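Local coordinates for protein membrane-bound lytic murein transglycosylase (Agrobacterium tumefaciens, PDB 2PNW) that probably cleaves the glycan strands of peptidoglycan, as a membrane-bound lytic murein transglycosylase of the MltA family, at residues A[23-32]-A[315-323]. Residues are numbered along the deposited sequence; the frame is centred on the assembly and turned at random.
Sequences DDPRKLFPAM and PFARLMLAL
Asp23 OD2 accepts the backbone N-H of Leu319, with Leu319 N 2.9 Å from Asp23 OD2, the one hydrogen bond made directly between 23-32 and strand 316-323. Its N-H...O angle of 173° is almost straight, yet the nitrogen meets OD2 from above the carboxylate plane. A chi1 of -168° sets CG opposite Asp23's own nitrogen and carries the carboxylate to the backbone of Arg318 and Leu319. Asp23 OD1 lies 3.4 Å from Arg318 CB and accepts a hydrogen bond from a water that also bonds weakly to Ala317 O. Arg285 forms a salt bridge with OD1, so both oxygens of this buried carboxylate have partners, an environment that probably favours its charged form. The Arg318 guanidinium instead leads away to Asp311 and Gly284.

Farther along, contact becomes mainly apolar. Leu28 CD1 lies between Leu319 and Leu321, which both point toward 23-32, and packs 3.7 Å from Leu319 CD2. Leu28 CD2 sits 4.1 Å from Leu321 CG, the Leu28 and Leu321 side chains running past each other in opposite senses. Leu321 CD1 then reaches helix 28-39, 3.7 Å from Ala31 CB; the Met32 side chain crosses that of Leu321 at about a right angle, touching through CG. With the short axes of 28-32 and 316-323 9.6 Å apart and inclined by only 18°, this is helix-on-strand packing: Leu28, Ala31 and Met32 rest on the Leu319/Leu321 face, while Asp23 bonds the backbone of a strand in the 3D domain, a member of the double-psi beta-barrel clan.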
loop_
_atom_site.group_PDB
_atom_site.type_symbol
_atom_site.label_atom_id
_atom_site.label_comp_id
_atom_site.label_asym_id
_atom_site.label_seq_id
_atom_site.Cartn_x
_atom_site.Cartn_y
_atom_site.Cartn_z
ATOM N N ASP A 23 -24.281 -1.732 0.451
ATOM C CA ASP A 23 -23.015 -1.508 1.167
ATOM C C ASP A 23 -23.244 -0.791 2.495
ATOM O O ASP A 23 -24.124 0.066 2.606
ATOM C CB ASP A 23 -22.033 -0.716 0.288
ATOM C CG ASP A 23 -20.603 -0.709 0.852
ATOM O OD1 ASP A 23 -20.152 -1.744 1.408
ATOM O OD2 ASP A 23 -19.933 0.336 0.727
ATOM N N ASP A 24 -22.458 -1.160 3.508
ATOM C CA ASP A 24 -22.485 -0.499 4.805
ATOM C C ASP A 24 -21.137 0.206 5.022
ATOM O O ASP A 24 -20.198 -0.428 5.514
ATOM C CB ASP A 24 -22.721 -1.517 5.942
ATOM C CG ASP A 24 -22.617 -0.884 7.335
ATOM O OD1 ASP A 24 -22.453 0.357 7.444
ATOM O OD2 ASP A 24 -22.690 -1.628 8.343
ATOM N N PRO A 25 -21.031 1.498 4.649
ATOM C CA PRO A 25 -19.741 2.214 4.793
ATOM C C PRO A 25 -19.480 2.880 6.164
ATOM O O PRO A 25 -18.687 3.857 6.256
ATOM C CB PRO A 25 -19.816 3.260 3.668
ATOM C CG PRO A 25 -21.294 3.656 3.662
ATOM C CD PRO A 25 -22.047 2.341 3.979
ATOM N N ARG A 26 -20.104 2.373 7.226
ATOM C CA ARG A 26 -19.941 3.000 8.551
ATOM C C ARG A 26 -18.505 3.061 9.062
ATOM O O ARG A 26 -18.164 4.008 9.759
ATOM C CB ARG A 26 -20.865 2.360 9.615
ATOM C CG ARG A 26 -22.266 2.949 9.562
ATOM C CD ARG A 26 -23.197 2.289 10.603
ATOM N NE ARG A 26 -23.374 0.869 10.309
ATOM C CZ ARG A 26 -24.067 0.023 11.069
ATOM N NH1 ARG A 26 -24.695 0.459 12.157
ATOM N NH2 ARG A 26 -24.138 -1.251 10.725
ATOM N N LYS A 27 -17.672 2.078 8.714
ATOM C CA LYS A 27 -16.262 2.098 9.171
ATOM C C LYS A 27 -15.435 3.234 8.550
ATOM O O LYS A 27 -14.331 3.533 9.017
ATOM C CB LYS A 27 -15.567 0.782 8.869
ATOM C CG LYS A 27 -16.042 -0.379 9.726
ATOM C CD LYS A 27 -15.225 -1.632 9.430
ATOM C CE LYS A 27 -15.787 -2.807 10.239
ATOM N NZ LYS A 27 -14.914 -4.001 10.119
ATOM N N LEU A 28 -15.971 3.864 7.511
ATOM C CA LEU A 28 -15.258 4.977 6.869
ATOM C C LEU A 28 -15.312 6.237 7.688
ATOM O O LEU A 28 -14.520 7.129 7.463
ATOM C CB LEU A 28 -15.822 5.275 5.481
ATOM C CG LEU A 28 -15.808 4.131 4.463
ATOM C CD1 LEU A 28 -16.016 4.735 3.090
ATOM C CD2 LEU A 28 -14.515 3.301 4.493
ATOM N N PHE A 29 -16.254 6.330 8.635
ATOM C CA PHE A 29 -16.401 7.561 9.398
ATOM C C PHE A 29 -15.283 7.775 10.428
ATOM O O PHE A 29 -14.656 8.864 10.436
ATOM C CB PHE A 29 -17.832 7.669 9.948
ATOM C CG PHE A 29 -18.823 7.986 8.869
ATOM C CD1 PHE A 29 -19.285 6.984 8.015
ATOM C CD2 PHE A 29 -19.235 9.293 8.656
ATOM C CE1 PHE A 29 -20.172 7.273 6.990
ATOM C CE2 PHE A 29 -20.122 9.601 7.615
ATOM C CZ PHE A 29 -20.592 8.578 6.784
ATOM N N PRO A 30 -14.962 6.740 11.239
ATOM C CA PRO A 30 -13.744 6.902 12.026
ATOM C C PRO A 30 -12.479 7.111 11.182
ATOM O O PRO A 30 -11.587 7.816 11.610
ATOM C CB PRO A 30 -13.624 5.581 12.797
ATOM C CG PRO A 30 -15.002 5.032 12.847
ATOM C CD PRO A 30 -15.634 5.452 11.531
ATOM N N ALA A 31 -12.383 6.454 10.032
ATOM C CA ALA A 31 -11.198 6.620 9.182
ATOM C C ALA A 31 -11.125 8.067 8.678
ATOM O O ALA A 31 -10.047 8.665 8.679
ATOM C CB ALA A 31 -11.228 5.637 8.005
ATOM N N MET A 32 -12.261 8.618 8.249
ATOM C CA MET A 32 -12.303 10.035 7.810
ATOM C C MET A 32 -11.910 10.976 8.969
ATOM O O MET A 32 -11.209 11.981 8.768
ATOM C CB MET A 32 -13.703 10.400 7.269
ATOM C CG MET A 32 -14.004 9.885 5.816
ATOM S SD MET A 32 -15.520 10.630 5.039
ATOM C CE MET A 32 -16.717 9.829 6.131
ATOM N N PRO A 315 -20.433 -10.890 -4.972
ATOM C CA PRO A 315 -19.530 -9.969 -5.652
ATOM C C PRO A 315 -19.022 -8.830 -4.759
ATOM O O PRO A 315 -19.754 -8.315 -3.913
ATOM C CB PRO A 315 -20.383 -9.413 -6.797
ATOM C CG PRO A 315 -21.795 -9.652 -6.390
ATOM C CD PRO A 315 -21.769 -10.907 -5.598
ATOM N N PHE A 316 -17.759 -8.467 -4.957
ATOM C CA PHE A 316 -17.135 -7.341 -4.265
ATOM C C PHE A 316 -17.723 -6.037 -4.806
ATOM O O PHE A 316 -17.624 -5.754 -5.999
ATOM C CB PHE A 316 -15.616 -7.396 -4.529
ATOM C CG PHE A 316 -14.810 -6.404 -3.721
ATOM C CD1 PHE A 316 -14.209 -6.799 -2.534
ATOM C CD2 PHE A 316 -14.630 -5.091 -4.162
ATOM C CE1 PHE A 316 -13.442 -5.904 -1.772
ATOM C CE2 PHE A 316 -13.859 -4.183 -3.401
ATOM C CZ PHE A 316 -13.270 -4.605 -2.204
ATOM N N ALA A 317 -18.347 -5.255 -3.936
ATOM C CA ALA A 317 -18.901 -3.957 -4.317
ATOM C C ALA A 317 -18.998 -3.100 -3.071
ATOM O O ALA A 317 -19.974 -3.194 -2.328
ATOM C CB ALA A 317 -20.296 -4.115 -4.974
ATOM N N ARG A 318 -17.991 -2.256 -2.841
ATOM C CA ARG A 318 -17.955 -1.495 -1.595
ATOM C C ARG A 318 -17.244 -0.173 -1.753
ATOM O O ARG A 318 -16.421 -0.000 -2.651
ATOM C CB ARG A 318 -17.316 -2.313 -0.458
ATOM C CG ARG A 318 -15.869 -2.657 -0.639
ATOM C CD ARG A 318 -15.344 -3.495 0.531
ATOM N NE ARG A 318 -15.763 -4.903 0.461
ATOM C CZ ARG A 318 -15.166 -5.899 1.128
ATOM N NH1 ARG A 318 -14.119 -5.656 1.916
ATOM N NH2 ARG A 318 -15.613 -7.147 1.011
ATOM N N LEU A 319 -17.609 0.761 -0.886
ATOM C CA LEU A 319 -16.943 2.055 -0.787
ATOM C C LEU A 319 -15.703 1.947 0.081
ATOM O O LEU A 319 -15.745 1.374 1.181
ATOM C CB LEU A 319 -17.888 3.091 -0.196
ATOM C CG LEU A 319 -17.420 4.559 -0.277
ATOM C CD1 LEU A 319 -17.239 5.015 -1.748
ATOM C CD2 LEU A 319 -18.412 5.440 0.428
ATOM N N MET A 320 -14.612 2.525 -0.410
ATOM C CA MET A 320 -13.316 2.399 0.258
ATOM C C MET A 320 -12.679 3.777 0.320
ATOM O O MET A 320 -13.164 4.715 -0.308
ATOM C CB MET A 320 -12.416 1.427 -0.533
ATOM C CG MET A 320 -13.021 -0.012 -0.788
ATOM S SD MET A 320 -11.871 -1.078 -1.708
ATOM C CE MET A 320 -10.892 -1.580 -0.289
ATOM N N LEU A 321 -11.610 3.924 1.104
ATOM C CA LEU A 321 -10.858 5.167 1.072
ATOM C C LEU A 321 -9.461 4.897 0.558
ATOM O O LEU A 321 -8.876 3.853 0.856
ATOM C CB LEU A 321 -10.784 5.826 2.447
ATOM C CG LEU A 321 -12.128 6.292 3.037
ATOM C CD1 LEU A 321 -11.936 6.566 4.514
ATOM C CD2 LEU A 321 -12.623 7.535 2.314
ATOM N N ALA A 322 -8.933 5.849 -0.212
ATOM C CA ALA A 322 -7.554 5.749 -0.725
ATOM C C ALA A 322 -6.585 6.108 0.387
ATOM O O ALA A 322 -6.412 7.283 0.695
ATOM C CB ALA A 322 -7.366 6.698 -1.915
ATOM N N LEU A 323 -5.973 5.104 1.015
ATOM C CA LEU A 323 -5.178 5.363 2.215
ATOM C C LEU A 323 -3.725 4.883 2.075
ATOM O O LEU A 323 -2.957 4.930 3.032
ATOM C CB LEU A 323 -5.841 4.703 3.439
ATOM C CG LEU A 323 -7.178 5.363 3.855
ATOM C CD1 LEU A 323 -7.768 4.524 4.958
ATOM C CD2 LEU A 323 -6.957 6.800 4.314
HETATM O O HOH W 1 -20.251 -4.421 0.728
#